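Long-range contact in DUF1285 domain-containing protein (Shewanella baltica, PDB 2RA9), which is of unknown function but belongs to the DUF1285 family, has a fold of repeated structural motifs and is possibly involved in signal transduction: residues A[72-84]-A[119-131]. Residues are numbered along the deposited sequence; the frame is centred on the assembly and turned at random.
With EDO (1,2-ethanediol), chain D; EDO (1,2-ethanediol), chain F.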
loop_
_atom_site.group_PDB
_atom_site.type_symbol
_atom_site.label_atom_id
_atom_site.label_comp_id
_atom_site.label_asym_id
_atom_site.label_seq_id
_atom_site.Cartn_x
_atom_site.Cartn_y
_atom_site.Cartn_z
ATOM N N VAL A 72 13.440 -0.100 -5.490
ATOM C CA VAL A 72 13.041 0.034 -4.081
ATOM C C VAL A 72 12.949 -1.363 -3.501
ATOM O O VAL A 72 12.354 -2.260 -4.106
ATOM C CB VAL A 72 11.670 0.716 -3.963
ATOM C CG1 VAL A 72 11.227 0.888 -2.483
ATOM C CG2 VAL A 72 11.674 2.068 -4.705
ATOM N N GLN A 73 13.546 -1.568 -2.317
ATOM C CA GLN A 73 13.401 -2.855 -1.594
ATOM C C GLN A 73 12.210 -2.739 -0.643
ATOM O O GLN A 73 12.078 -1.737 0.059
ATOM C CB GLN A 73 14.676 -3.191 -0.806
ATOM C CG GLN A 73 14.683 -4.608 -0.247
ATOM C CD GLN A 73 14.760 -5.689 -1.379
ATOM O OE1 GLN A 73 14.983 -5.379 -2.570
ATOM N NE2 GLN A 73 14.589 -6.953 -0.995
ATOM N N VAL A 74 11.353 -3.750 -0.633
ATOM C CA VAL A 74 10.112 -3.733 0.132
ATOM C C VAL A 74 10.081 -5.014 0.981
ATOM O O VAL A 74 10.156 -6.120 0.458
ATOM C CB VAL A 74 8.884 -3.643 -0.831
ATOM C CG1 VAL A 74 7.586 -3.744 -0.052
ATOM C CG2 VAL A 74 8.911 -2.370 -1.634
ATOM N N GLU A 75 10.017 -4.867 2.296
ATOM C CA GLU A 75 10.058 -6.006 3.196
ATOM C C GLU A 75 8.806 -6.860 3.115
ATOM O O GLU A 75 8.900 -8.089 3.130
ATOM C CB GLU A 75 10.258 -5.541 4.652
ATOM C CG GLU A 75 10.319 -6.716 5.665
ATOM C CD GLU A 75 10.627 -6.318 7.104
ATOM O OE1 GLU A 75 10.894 -5.127 7.432
ATOM O OE2 GLU A 75 10.603 -7.250 7.942
ATOM N N ASP A 76 7.645 -6.208 3.050
ATOM C CA ASP A 76 6.347 -6.873 3.117
ATOM C C ASP A 76 5.465 -6.255 2.029
ATOM O O ASP A 76 5.607 -6.633 0.875
ATOM C CB ASP A 76 5.769 -6.748 4.532
ATOM C CG ASP A 76 4.555 -7.596 4.753
ATOM O OD1 ASP A 76 4.023 -8.214 3.791
ATOM O OD2 ASP A 76 4.131 -7.644 5.932
ATOM N N ALA A 77 4.628 -5.269 2.366
ATOM C CA ALA A 77 3.857 -4.518 1.387
ATOM C C ALA A 77 4.386 -3.075 1.319
ATOM O O ALA A 77 4.935 -2.533 2.298
ATOM C CB ALA A 77 2.413 -4.468 1.781
ATOM N N PRO A 78 4.246 -2.441 0.170
ATOM C CA PRO A 78 4.812 -1.090 0.035
ATOM C C PRO A 78 4.074 -0.026 0.856
ATOM O O PRO A 78 4.635 1.034 1.145
ATOM C CB PRO A 78 4.640 -0.801 -1.474
ATOM C CG PRO A 78 3.565 -1.708 -1.925
ATOM C CD PRO A 78 3.746 -2.944 -1.118
ATOM N N LEU A 79 2.814 -0.315 1.205
ATOM C CA LEU A 79 1.953 0.639 1.862
ATOM C C LEU A 79 1.221 -0.061 3.004
ATOM O O LEU A 79 0.851 -1.219 2.885
ATOM C CB LEU A 79 0.949 1.194 0.869
ATOM C CG LEU A 79 1.546 2.116 -0.207
ATOM C CD1 LEU A 79 0.636 2.310 -1.339
ATOM C CD2 LEU A 79 2.000 3.456 0.398
ATOM N N LEU A 80 1.042 0.654 4.119
ATOM C CA LEU A 80 0.277 0.172 5.256
ATOM C C LEU A 80 -1.031 0.989 5.326
ATOM O O LEU A 80 -1.020 2.211 5.558
ATOM C CB LEU A 80 1.072 0.395 6.548
ATOM C CG LEU A 80 0.422 -0.242 7.794
ATOM C CD1 LEU A 80 0.680 -1.726 7.817
ATOM C CD2 LEU A 80 0.906 0.442 9.065
ATOM N N ILE A 81 -2.141 0.296 5.162
ATOM C CA ILE A 81 -3.461 0.889 5.226
ATOM C C ILE A 81 -3.868 1.113 6.684
ATOM O O ILE A 81 -3.878 0.194 7.490
ATOM C CB ILE A 81 -4.488 0.030 4.509
ATOM C CG1 ILE A 81 -4.226 0.060 2.991
ATOM C CG2 ILE A 81 -5.931 0.517 4.850
ATOM C CD1 ILE A 81 -4.980 -0.979 2.142
ATOM N N VAL A 82 -4.224 2.339 7.034
ATOM C CA VAL A 82 -4.549 2.681 8.426
ATOM C C VAL A 82 -6.008 3.148 8.578
ATOM O O VAL A 82 -6.511 3.223 9.702
ATOM C CB VAL A 82 -3.570 3.689 9.003
ATOM C CG1 VAL A 82 -2.172 3.114 8.990
ATOM C CG2 VAL A 82 -3.600 5.097 8.302
ATOM N N ASP A 83 -6.695 3.441 7.474
ATOM C CA ASP A 83 -8.099 3.882 7.517
ATOM C C ASP A 83 -8.773 3.546 6.214
ATOM O O ASP A 83 -8.113 3.339 5.181
ATOM C CB ASP A 83 -8.151 5.398 7.795
ATOM C CG ASP A 83 -9.444 5.862 8.438
ATOM O OD1 ASP A 83 -10.329 5.042 8.729
ATOM O OD2 ASP A 83 -9.558 7.090 8.639
ATOM N N PHE A 84 -10.096 3.489 6.247
ATOM C CA PHE A 84 -10.883 3.170 5.086
ATOM C C PHE A 84 -12.320 3.656 5.311
ATOM O O PHE A 84 -12.749 3.831 6.465
ATOM C CB PHE A 84 -10.840 1.662 4.760
ATOM C CG PHE A 84 -11.461 0.806 5.838
ATOM C CD1 PHE A 84 -12.824 0.635 5.879
ATOM C CD2 PHE A 84 -10.691 0.202 6.821
ATOM C CE1 PHE A 84 -13.433 -0.098 6.896
ATOM C CE2 PHE A 84 -11.319 -0.540 7.835
ATOM C CZ PHE A 84 -12.713 -0.652 7.831
ATOM N N TYR A 119 -4.181 -8.119 2.745
ATOM C CA TYR A 119 -3.699 -7.137 1.765
ATOM C C TYR A 119 -4.779 -6.761 0.783
ATOM O O TYR A 119 -5.539 -7.602 0.378
ATOM C CB TYR A 119 -2.491 -7.678 0.995
ATOM C CG TYR A 119 -1.361 -8.132 1.860
ATOM C CD1 TYR A 119 -1.360 -9.401 2.419
ATOM C CD2 TYR A 119 -0.262 -7.329 2.092
ATOM C CE1 TYR A 119 -0.326 -9.839 3.180
ATOM C CE2 TYR A 119 0.811 -7.773 2.902
ATOM C CZ TYR A 119 0.751 -9.008 3.465
ATOM O OH TYR A 119 1.789 -9.471 4.227
ATOM N N LEU A 120 -4.854 -5.480 0.411
ATOM C CA LEU A 120 -5.820 -5.018 -0.576
ATOM C C LEU A 120 -5.089 -4.472 -1.790
ATOM O O LEU A 120 -4.089 -3.776 -1.641
ATOM C CB LEU A 120 -6.746 -3.932 0.000
ATOM C CG LEU A 120 -7.701 -4.363 1.124
ATOM C CD1 LEU A 120 -8.417 -3.182 1.785
ATOM C CD2 LEU A 120 -8.720 -5.407 0.622
ATOM N N PRO A 121 -5.598 -4.739 -2.997
ATOM C CA PRO A 121 -4.866 -4.271 -4.163
ATOM C C PRO A 121 -5.188 -2.815 -4.504
ATOM O O PRO A 121 -6.335 -2.383 -4.434
ATOM C CB PRO A 121 -5.305 -5.243 -5.257
ATOM C CG PRO A 121 -6.721 -5.616 -4.867
ATOM C CD PRO A 121 -6.783 -5.532 -3.377
ATOM N N LEU A 122 -4.129 -2.070 -4.797
ATOM C CA LEU A 122 -4.200 -0.665 -5.134
ATOM C C LEU A 122 -3.670 -0.507 -6.550
ATOM O O LEU A 122 -3.504 -1.486 -7.275
ATOM C CB LEU A 122 -3.361 0.152 -4.131
ATOM C CG LEU A 122 -3.544 -0.212 -2.654
ATOM C CD1 LEU A 122 -2.568 0.506 -1.787
ATOM C CD2 LEU A 122 -4.983 -0.005 -2.176
ATOM N N GLU A 123 -3.322 0.715 -6.925
ATOM C CA GLU A 123 -2.876 0.986 -8.288
ATOM C C GLU A 123 -1.415 0.656 -8.467
ATOM O O GLU A 123 -0.701 0.412 -7.515
ATOM C CB GLU A 123 -3.134 2.457 -8.631
ATOM C CG GLU A 123 -2.304 3.458 -7.874
ATOM C CD GLU A 123 -2.923 3.992 -6.586
ATOM O OE1 GLU A 123 -3.838 3.341 -6.012
ATOM O OE2 GLU A 123 -2.474 5.089 -6.155
ATOM N N ARG A 124 -0.977 0.663 -9.723
ATOM C CA ARG A 124 0.443 0.510 -10.067
ATOM C C ARG A 124 1.081 -0.805 -9.575
ATOM O O ARG A 124 2.282 -0.873 -9.350
ATOM C CB ARG A 124 1.251 1.732 -9.577
ATOM C CG ARG A 124 0.827 3.096 -10.191
ATOM C CD ARG A 124 1.716 4.272 -9.767
ATOM N NE ARG A 124 1.830 4.515 -8.314
ATOM C CZ ARG A 124 0.918 5.111 -7.535
ATOM N NH1 ARG A 124 -0.204 5.630 -8.018
ATOM N NH2 ARG A 124 1.169 5.251 -6.242
ATOM N N GLY A 125 0.284 -1.857 -9.401
ATOM C CA GLY A 125 0.767 -3.146 -8.915
ATOM C C GLY A 125 0.999 -3.179 -7.417
ATOM O O GLY A 125 1.499 -4.171 -6.867
ATOM N N LEU A 126 0.654 -2.090 -6.741
ATOM C CA LEU A 126 0.890 -1.971 -5.311
ATOM C C LEU A 126 -0.219 -2.617 -4.485
ATOM O O LEU A 126 -1.398 -2.492 -4.823
ATOM C CB LEU A 126 1.016 -0.523 -4.900
ATOM C CG LEU A 126 2.060 0.324 -5.667
ATOM C CD1 LEU A 126 2.033 1.809 -5.221
ATOM C CD2 LEU A 126 3.439 -0.277 -5.610
ATOM N N TRP A 127 0.179 -3.260 -3.393
ATOM C CA TRP A 127 -0.750 -3.830 -2.406
ATOM C C TRP A 127 -0.557 -3.074 -1.109
ATOM O O TRP A 127 0.581 -2.693 -0.756
ATOM C CB TRP A 127 -0.427 -5.321 -2.185
ATOM C CG TRP A 127 -0.828 -6.180 -3.333
ATOM C CD1 TRP A 127 -0.137 -6.354 -4.507
ATOM C CD2 TRP A 127 -2.019 -6.961 -3.463
ATOM N NE1 TRP A 127 -0.806 -7.213 -5.335
ATOM C CE2 TRP A 127 -1.965 -7.601 -4.717
ATOM C CE3 TRP A 127 -3.129 -7.190 -2.644
ATOM C CZ2 TRP A 127 -2.971 -8.448 -5.159
ATOM C CZ3 TRP A 127 -4.096 -8.030 -3.074
ATOM C CH2 TRP A 127 -4.026 -8.645 -4.319
ATOM N N GLY A 128 -1.657 -2.833 -0.402
ATOM C CA GLY A 128 -1.627 -2.243 0.909
ATOM C C GLY A 128 -1.930 -3.292 1.966
ATOM O O GLY A 128 -2.926 -4.001 1.851
ATOM N N LYS A 129 -1.085 -3.400 2.991
ATOM C CA LYS A 129 -1.310 -4.291 4.113
ATOM C C LYS A 129 -2.258 -3.597 5.093
ATOM O O LYS A 129 -2.005 -2.482 5.477
ATOM C CB LYS A 129 0.005 -4.599 4.843
ATOM C CG LYS A 129 -0.196 -5.516 6.023
ATOM C CD LYS A 129 1.079 -6.131 6.556
ATOM C CE LYS A 129 1.946 -5.149 7.223
ATOM N NZ LYS A 129 3.208 -5.762 7.754
ATOM N N LEU A 130 -3.285 -4.287 5.572
ATOM C CA LEU A 130 -4.131 -3.700 6.611
ATOM C C LEU A 130 -3.399 -3.613 7.935
ATOM O O LEU A 130 -2.883 -4.625 8.440
ATOM C CB LEU A 130 -5.392 -4.559 6.823
ATOM C CG LEU A 130 -6.446 -4.561 5.725
ATOM C CD1 LEU A 130 -7.650 -5.325 6.166
ATOM C CD2 LEU A 130 -6.835 -3.116 5.404
ATOM N N GLY A 131 -3.332 -2.417 8.476
ATOM C CA GLY A 131 -2.732 -2.215 9.768
ATOM C C GLY A 131 -3.522 -2.890 10.883
ATOM O O GLY A 131 -4.739 -3.089 10.767
HETATM C C1 EDO D . -10.379 2.265 10.188
HETATM O O1 EDO D . -10.233 1.527 11.398
HETATM C C2 EDO D . -11.845 2.531 9.908
HETATM O O2 EDO D . -12.294 3.627 10.705
HETATM C C1 EDO F . -3.724 -7.384 10.563
HETATM O O1 EDO F . -2.819 -8.440 10.915
HETATM C C2 EDO F . -4.231 -7.555 9.136
HETATM O O2 EDO F . -3.170 -7.382 8.167
#
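The Tyr119 ring meets Asp76 and Ala77 along its edge: Ala77 CB lies in the ring plane, 3.8 Å from Tyr119 CE2, and the Asp76 carboxylate is turned 66° from that plane. One face of the Trp127 indole is covered off-centre by Pro121 CB, and Lys112 adds a cation-pi contact. A chi1 of -170° swings the Asp76 carboxylate away from its own amide nitrogen, between Tyr119 OH and Lys129 NZ. Tyr119 OH donates to the syn lone pair of Asp76 OD1 at 2.6 Å, whereas Lys129 NZ forms a salt bridge with Asp76 OD2 at 2.8 Å, arriving 38° out of the carboxylate plane. The lysine chain bends at its third torsion, and CE also touches Leu80 CD1, while NZ bonds Ala31 O as well. Replacing Asp76 with an alanine would probably leave the Lys129 ammonium without its counter-charge and the Tyr119 hydroxyl without this acceptor. Strands 79-84 and 127-130 pair in parallel; Lys129 N bonds Leu79 O, Lys129 O accepts from Ile81 N at 2.8 Å, and Gly131 N bonds Ile81 O. On the face bearing Leu79 and Ile81, Leu79 CD1 packs 3.7 Å from Leu122 CD1, and Ile81 CG2 3.8 Å from Leu130 CD2. A CB at Gly128 would run into Ile81 CD1. Packed against Ala77 and Pro78, Trp127 O is buried without a partner, so the polar side-chain hold here comes from Asp76, tying the linker between the two sheets to strands 118-121 and 127-130.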